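Local coordinates for protein nucleoporin NUP159 (Saccharomyces cerevisiae, PDB 1XIP) that is a nuclear pore component whose N-terminal beta-propeller tethers the helicase Dbp5 to the pore for mRNA export, at residues 49-54 against 93-98; 242-246 against 269-275; 292-296 against 307-311. All coordinates share one frame; numbering follows the deposited sequence.

Interaction 1: 49-54 against 93-98; sequences KSLFVA and VCFHGD
Phe95 carries the tight half of this contact, its ring packed against strand 51-54 with Val53 CG2 over one face, 3.4 Å from Phe95 CE1. The far end of the ring reaches the backbone: Phe95 CZ comes within 3.6 Å of Phe52 C, which lies at the edge near the ring plane, and Leu51 CB approaches CZ obliquely at 3.7 Å. With CG beside the backbone N and anti to the carbonyl carbon (chi1 -64°), the Phe95 ring is carried to strand 51-54, and Val53 reaches back to meet it. One step further in, Val53 and Val93 slide past each other, Val53 CB resting 3.6 Å from Val93 CG1. The other end is polar and looser. Lys49, bent at its last torsion, brings NZ to Gly97 O in a 2.7 Å hydrogen bond, the donor tilted 30° from the carbonyl plane. Asp98 makes no salt bridge with Lys49: Lys49 NZ stands 5.0 Å from Asp98 OD1, and both Gly97 and Asp98 are exposed. The axes of 51-54 and 93-96 approach to 6.8 Å, their N-to-C directions 147° apart, so roughly antiparallel, and the segments share no backbone hydrogen bond, which fits packing between adjacent propeller sheets. Strand 43-46 runs alongside, Asp44 OD2 accepting from Phe95 N, while Val62 of strand 59-64 and Val100 of strand 99-104 add side chains around Val53.

Interaction 2: 242-246 against 269-275; sequences VSYDQ and PFGQIVR
The Tyr244 ring is met along its edge by backbone carbonyls: Pro269 O, Gly271 O and Ile273 O all lie near its plane, and Arg275 O approaches obliquely; none of the atoms of 269-275 is stacked on a ring face. Gly271 O is 3.5 Å from Tyr244 CD2. A beta carbon on Gly271 would stand 3.6 Å from Tyr244 CE2, a tight fit, consistent with a residue lacking a side chain here. The hydroxyl is gripped by two hydrogen bonds, one given and one received: Tyr244 OH donates to Ile273 O at 2.7 Å, the donor tilted 16° from the carbonyl plane, and accepts from Arg275 N at 2.8 Å with an N-H...O angle of 142°. Placing CG beside the backbone N (chi1 -60°) directs the ring toward the backbone of 273-275. At its root, Tyr244 CB packs on Pro269 CB at 3.7 Å, and Gln246, extended beyond CG, slides past the same proline in the opposite direction. Val242 CG1 presses on the backbone at Gln272 C, 3.4 Å away. A phenylalanine here would probably keep the ring packing but leave Ile273 O and Arg275 N without their shared mate, freeing the 273-275 backbone to shift. Pro269 and Gly271 belong to the PXFG repeat, here part of a folded loop. That one hydroxyl both gives and takes a hydrogen bond suggests that the phenol, by satisfying main-chain polar atoms, is a principal link between two segments that have no strand pairing with each other.

Interaction 3: 292-296 against 307-311; sequences ANVNV and IWDSK
Asn295 and Trp308 form an antiparallel hydrogen-bonded pair: Asn295 N to Trp308 O and Trp308 N to Asn295 O both measure 2.9 Å, each with an N-H...O angle of 165°, the first lying in the carbonyl plane. The adjoining pair, Val296 with Ile307, is non-hydrogen-bonded, and Val294 CA adds a CA-H...O contact to Trp308 O. On one sheet face the side chains of Asn295 and Trp308 run alongside one another, amide and indole planes 21° apart; Asn295 ND2 sits 3.5 Å from Trp308 CD1, at the ring edge. The other amide atom, Asn295 OD1, is hydrogen-bonded to Thr283 OG1 of the neighbouring strand 279-284. Val294 CG1, swung anti to the backbone N (chi1 -179°), meets Ile307 CG2 at 3.5 Å. Beyond Trp308 the strand gives way to an Asx turn, in which Asp309 OD1 accepts from Lys311 N at 3.0 Å, and a salt bridge joins Lys311 NZ to Asp309 OD2. Lys311 N lies over one face of the indole, offset toward its rim. These are two neighbouring strands of the antiparallel up-and-down meander, the topology of a propeller blade, with 279-284 on the other side of 292-299.

In the fold
From the N terminus the chain first closes interaction 1, where strand 51-56 meets strand 90-96 across the boundary between two four-stranded sheets, spanning 38 intervening residues. Interaction 2 follows, joining the stretch leading into strand 246-254 to the loop after strand 257-263, so it encloses that strand pair; interaction 3 then closes the short hairpin 292-299 with 306-308. The three lie in series, none enclosing or crossing another. Interactions 1 and 2 sit on opposite sides of the chain's centre, their own centres about 31 Å apart, the centre of interaction 3 about 25 Å from each. They tie sheet to sheet, loop to loop and strand to strand within one propeller.

Interaction 1: 49-54 against 93-98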
# COMPACT_ATOMS: atom_id res chain seq x y z
N LYS A 49 -5.85 17.06 -11.20
CA LYS A 49 -5.31 18.34 -10.75
C LYS A 49 -3.86 18.53 -11.17
O LYS A 49 -3.33 19.64 -11.11
CB LYS A 49 -5.43 18.44 -9.23
CG LYS A 49 -6.75 18.90 -8.77
CD LYS A 49 -6.87 18.76 -7.28
CE LYS A 49 -8.31 18.87 -6.85
NZ LYS A 49 -8.85 17.49 -6.79
N SER A 50 -3.21 17.44 -11.59
CA SER A 50 -1.77 17.41 -11.84
C SER A 50 -0.96 17.82 -10.59
O SER A 50 -0.14 18.73 -10.65
CB SER A 50 -1.40 18.29 -13.04
OG SER A 50 -0.33 17.71 -13.77
N LEU A 51 -1.21 17.15 -9.46
CA LEU A 51 -0.52 17.46 -8.21
C LEU A 51 -0.06 16.18 -7.52
O LEU A 51 -0.52 15.10 -7.86
CB LEU A 51 -1.44 18.26 -7.27
CG LEU A 51 -2.00 19.62 -7.66
CD1 LEU A 51 -2.87 20.11 -6.57
CD2 LEU A 51 -0.92 20.67 -7.96
N PHE A 52 0.84 16.32 -6.54
CA PHE A 52 1.21 15.24 -5.61
C PHE A 52 1.30 15.76 -4.19
O PHE A 52 1.65 16.94 -3.97
CB PHE A 52 2.54 14.59 -5.99
CG PHE A 52 3.74 15.48 -5.76
CD1 PHE A 52 4.51 15.37 -4.58
CD2 PHE A 52 4.10 16.45 -6.69
CE1 PHE A 52 5.60 16.21 -4.35
CE2 PHE A 52 5.18 17.27 -6.47
CZ PHE A 52 5.93 17.15 -5.29
N VAL A 53 0.96 14.90 -3.24
CA VAL A 53 1.36 15.05 -1.85
C VAL A 53 2.32 13.94 -1.50
O VAL A 53 2.17 12.79 -1.97
CB VAL A 53 0.22 14.82 -0.83
CG1 VAL A 53 0.03 15.99 0.04
CG2 VAL A 53 -1.04 14.36 -1.49
N ALA A 54 3.23 14.25 -0.60
CA ALA A 54 4.21 13.31 -0.12
C ALA A 54 4.62 13.76 1.26
O ALA A 54 4.57 14.95 1.56
CB ALA A 54 5.41 13.29 -1.04
N VAL A 93 -1.73 10.06 3.40
CA VAL A 93 -1.75 11.28 2.61
C VAL A 93 -2.59 10.95 1.38
O VAL A 93 -2.48 9.84 0.85
CB VAL A 93 -0.29 11.67 2.28
CG1 VAL A 93 0.03 11.59 0.78
CG2 VAL A 93 0.08 12.99 2.91
N CYS A 94 -3.46 11.87 0.95
CA CYS A 94 -4.35 11.59 -0.18
C CYS A 94 -5.25 12.74 -0.61
O CYS A 94 -5.70 13.52 0.22
CB CYS A 94 -5.19 10.34 0.11
SG CYS A 94 -6.86 10.66 0.69
N PHE A 95 -5.54 12.81 -1.92
CA PHE A 95 -6.45 13.83 -2.45
C PHE A 95 -7.88 13.38 -2.34
O PHE A 95 -8.19 12.22 -2.56
CB PHE A 95 -6.13 14.15 -3.91
CG PHE A 95 -4.78 14.76 -4.12
CD1 PHE A 95 -3.68 13.96 -4.44
CD2 PHE A 95 -4.60 16.12 -4.01
CE1 PHE A 95 -2.43 14.52 -4.63
CE2 PHE A 95 -3.36 16.69 -4.20
CZ PHE A 95 -2.26 15.89 -4.52
N HIS A 96 -8.77 14.32 -2.00
CA HIS A 96 -10.19 14.05 -1.87
C HIS A 96 -10.98 15.31 -2.23
O HIS A 96 -10.95 16.28 -1.49
CB HIS A 96 -10.53 13.62 -0.44
CG HIS A 96 -12.01 13.44 -0.19
ND1 HIS A 96 -12.76 14.34 0.54
CD2 HIS A 96 -12.87 12.47 -0.58
CE1 HIS A 96 -14.02 13.92 0.60
NE2 HIS A 96 -14.11 12.78 -0.08
N GLY A 97 -11.68 15.29 -3.35
CA GLY A 97 -12.36 16.48 -3.79
C GLY A 97 -11.34 17.58 -3.95
O GLY A 97 -10.29 17.37 -4.55
N ASP A 98 -11.61 18.75 -3.38
CA ASP A 98 -10.65 19.85 -3.47
C ASP A 98 -9.78 19.99 -2.21
O ASP A 98 -9.34 21.08 -1.87
CB ASP A 98 -11.38 21.15 -3.79
CG ASP A 98 -11.69 21.29 -5.29
OD1 ASP A 98 -12.63 20.62 -5.79
OD2 ASP A 98 -11.02 22.06 -6.04

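Interaction 2: 242-246 against 269-275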
# COMPACT_ATOMS: atom_id res chain seq x y z
N VAL A 242 16.65 -6.74 13.02
CA VAL A 242 15.42 -7.25 12.40
C VAL A 242 15.59 -8.18 11.18
O VAL A 242 16.37 -7.92 10.27
CB VAL A 242 14.41 -6.10 12.07
CG1 VAL A 242 14.65 -5.51 10.68
CG2 VAL A 242 12.97 -6.58 12.23
N SER A 243 14.83 -9.26 11.22
CA SER A 243 14.76 -10.25 10.15
C SER A 243 13.27 -10.55 9.95
O SER A 243 12.55 -10.67 10.94
CB SER A 243 15.51 -11.52 10.59
OG SER A 243 15.56 -12.49 9.56
N TYR A 244 12.81 -10.63 8.70
CA TYR A 244 11.40 -11.03 8.45
C TYR A 244 11.29 -12.44 7.89
O TYR A 244 12.04 -12.84 6.99
CB TYR A 244 10.67 -10.04 7.52
CG TYR A 244 10.61 -8.63 8.06
CD1 TYR A 244 9.67 -8.27 9.04
CD2 TYR A 244 11.49 -7.66 7.60
CE1 TYR A 244 9.62 -6.99 9.55
CE2 TYR A 244 11.45 -6.37 8.11
CZ TYR A 244 10.52 -6.04 9.08
OH TYR A 244 10.49 -4.76 9.56
N ASP A 245 10.34 -13.20 8.44
CA ASP A 245 10.00 -14.49 7.89
C ASP A 245 8.50 -14.52 7.55
O ASP A 245 7.65 -14.47 8.43
CB ASP A 245 10.38 -15.61 8.87
CG ASP A 245 9.95 -16.99 8.37
OD1 ASP A 245 10.13 -17.28 7.15
OD2 ASP A 245 9.41 -17.84 9.13
N GLN A 246 8.19 -14.62 6.26
CA GLN A 246 6.81 -14.45 5.82
C GLN A 246 6.36 -15.47 4.78
O GLN A 246 7.13 -15.86 3.91
CB GLN A 246 6.63 -13.05 5.26
CG GLN A 246 6.42 -12.00 6.31
CD GLN A 246 6.54 -10.60 5.76
OE1 GLN A 246 6.45 -10.41 4.56
NE2 GLN A 246 6.75 -9.62 6.63
N PRO A 269 10.57 -10.90 1.73
CA PRO A 269 10.82 -9.98 2.84
C PRO A 269 12.25 -9.97 3.34
O PRO A 269 12.51 -10.48 4.44
CB PRO A 269 9.90 -10.51 3.92
CG PRO A 269 9.85 -11.95 3.68
CD PRO A 269 10.06 -12.20 2.22
N PHE A 270 13.17 -9.39 2.57
CA PHE A 270 14.57 -9.27 2.98
C PHE A 270 14.87 -7.94 3.67
O PHE A 270 16.03 -7.59 3.91
CB PHE A 270 15.49 -9.46 1.76
CG PHE A 270 15.52 -10.87 1.26
CD1 PHE A 270 16.39 -11.81 1.82
CD2 PHE A 270 14.65 -11.29 0.26
CE1 PHE A 270 16.39 -13.15 1.37
CE2 PHE A 270 14.64 -12.62 -0.20
CZ PHE A 270 15.52 -13.55 0.36
N GLY A 271 13.83 -7.20 4.02
CA GLY A 271 14.00 -5.90 4.63
C GLY A 271 14.81 -5.93 5.92
O GLY A 271 14.76 -6.91 6.67
N GLN A 272 15.55 -4.84 6.18
CA GLN A 272 16.31 -4.67 7.44
C GLN A 272 15.96 -3.43 8.27
O GLN A 272 16.68 -3.11 9.21
CB GLN A 272 17.81 -4.69 7.19
CG GLN A 272 18.31 -5.84 6.31
CD GLN A 272 19.64 -5.50 5.66
OE1 GLN A 272 19.67 -4.80 4.63
NE2 GLN A 272 20.73 -5.97 6.26
N ILE A 273 14.89 -2.72 7.93
CA ILE A 273 14.37 -1.66 8.78
C ILE A 273 13.11 -2.17 9.46
O ILE A 273 12.34 -2.92 8.86
CB ILE A 273 14.05 -0.36 7.94
CG1 ILE A 273 15.19 0.04 6.97
CG2 ILE A 273 13.66 0.81 8.86
CD1 ILE A 273 16.62 -0.06 7.51
N VAL A 274 12.91 -1.77 10.71
CA VAL A 274 11.67 -2.08 11.43
C VAL A 274 10.51 -1.39 10.78
O VAL A 274 10.45 -0.17 10.72
CB VAL A 274 11.72 -1.65 12.91
CG1 VAL A 274 10.37 -1.92 13.60
CG2 VAL A 274 12.84 -2.36 13.64
N ARG A 275 9.59 -2.19 10.29
CA ARG A 275 8.41 -1.71 9.59
C ARG A 275 7.21 -2.48 10.02
O ARG A 275 7.30 -3.68 10.28
CB ARG A 275 8.60 -1.84 8.09
CG ARG A 275 9.61 -0.87 7.56
CD ARG A 275 9.14 0.56 7.64
NE ARG A 275 8.88 1.04 6.29
CZ ARG A 275 7.69 1.25 5.78
NH1 ARG A 275 6.59 1.07 6.49
NH2 ARG A 275 7.61 1.68 4.55

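Interaction 3: 292-296 against 307-311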
# COMPACT_ATOMS: atom_id res chain seq x y z
N ALA A 292 -8.99 -7.83 -17.40
CA ALA A 292 -7.62 -8.04 -16.93
C ALA A 292 -6.95 -6.78 -16.41
O ALA A 292 -6.55 -5.89 -17.17
CB ALA A 292 -6.77 -8.69 -18.01
N ASN A 293 -6.83 -6.75 -15.10
CA ASN A 293 -6.11 -5.73 -14.39
C ASN A 293 -4.80 -6.31 -13.88
O ASN A 293 -4.78 -7.35 -13.21
CB ASN A 293 -6.95 -5.14 -13.24
CG ASN A 293 -7.96 -6.15 -12.65
OD1 ASN A 293 -8.11 -7.29 -13.15
ND2 ASN A 293 -8.65 -5.74 -11.59
N VAL A 294 -3.72 -5.64 -14.24
CA VAL A 294 -2.41 -5.92 -13.71
C VAL A 294 -2.27 -5.20 -12.37
O VAL A 294 -2.57 -4.02 -12.26
CB VAL A 294 -1.33 -5.42 -14.69
CG1 VAL A 294 0.05 -5.72 -14.19
CG2 VAL A 294 -1.54 -6.06 -16.04
N ASN A 295 -1.84 -5.91 -11.34
CA ASN A 295 -1.53 -5.27 -10.06
C ASN A 295 -0.07 -5.26 -9.77
O ASN A 295 0.56 -6.30 -9.72
CB ASN A 295 -2.26 -5.96 -8.92
CG ASN A 295 -3.71 -6.04 -9.15
OD1 ASN A 295 -4.40 -5.03 -9.06
ND2 ASN A 295 -4.19 -7.22 -9.50
N VAL A 296 0.48 -4.07 -9.59
CA VAL A 296 1.86 -3.89 -9.16
C VAL A 296 1.88 -3.89 -7.65
O VAL A 296 1.10 -3.18 -7.00
CB VAL A 296 2.42 -2.56 -9.66
CG1 VAL A 296 3.86 -2.42 -9.28
CG2 VAL A 296 2.25 -2.45 -11.18
N ILE A 307 4.65 -8.25 -10.02
CA ILE A 307 3.53 -8.08 -10.92
C ILE A 307 2.57 -9.28 -10.82
O ILE A 307 3.01 -10.42 -10.89
CB ILE A 307 4.03 -7.93 -12.36
CG1 ILE A 307 5.08 -6.82 -12.46
CG2 ILE A 307 2.88 -7.61 -13.28
CD1 ILE A 307 5.85 -6.84 -13.78
N TRP A 308 1.28 -9.00 -10.66
CA TRP A 308 0.24 -10.01 -10.67
C TRP A 308 -0.67 -9.73 -11.87
O TRP A 308 -1.20 -8.63 -11.99
CB TRP A 308 -0.57 -9.92 -9.38
CG TRP A 308 -1.74 -10.84 -9.36
CD1 TRP A 308 -3.04 -10.51 -9.59
CD2 TRP A 308 -1.71 -12.25 -9.12
NE1 TRP A 308 -3.83 -11.63 -9.50
CE2 TRP A 308 -3.03 -12.71 -9.21
CE3 TRP A 308 -0.70 -13.17 -8.85
CZ2 TRP A 308 -3.37 -14.05 -9.04
CZ3 TRP A 308 -1.03 -14.51 -8.68
CH2 TRP A 308 -2.37 -14.93 -8.77
N ASP A 309 -0.87 -10.69 -12.77
CA ASP A 309 -1.66 -10.43 -13.98
C ASP A 309 -3.16 -10.83 -13.89
O ASP A 309 -3.86 -10.79 -14.89
CB ASP A 309 -0.99 -11.03 -15.21
CG ASP A 309 -1.25 -12.50 -15.45
OD1 ASP A 309 -1.83 -13.17 -14.56
OD2 ASP A 309 -0.87 -13.03 -16.52
N SER A 310 -3.62 -11.21 -12.69
CA SER A 310 -5.00 -11.64 -12.47
C SER A 310 -5.09 -13.16 -12.25
O SER A 310 -6.06 -13.66 -11.69
CB SER A 310 -5.91 -11.20 -13.62
OG SER A 310 -6.03 -12.24 -14.57
N LYS A 311 -4.07 -13.88 -12.72
CA LYS A 311 -4.07 -15.36 -12.62
C LYS A 311 -2.75 -15.97 -12.12
O LYS A 311 -2.76 -17.07 -11.58
CB LYS A 311 -4.44 -15.98 -13.97
CG LYS A 311 -3.55 -15.55 -15.16
CD LYS A 311 -3.37 -16.67 -16.19
CE LYS A 311 -2.98 -16.13 -17.57
NZ LYS A 311 -1.55 -15.68 -17.61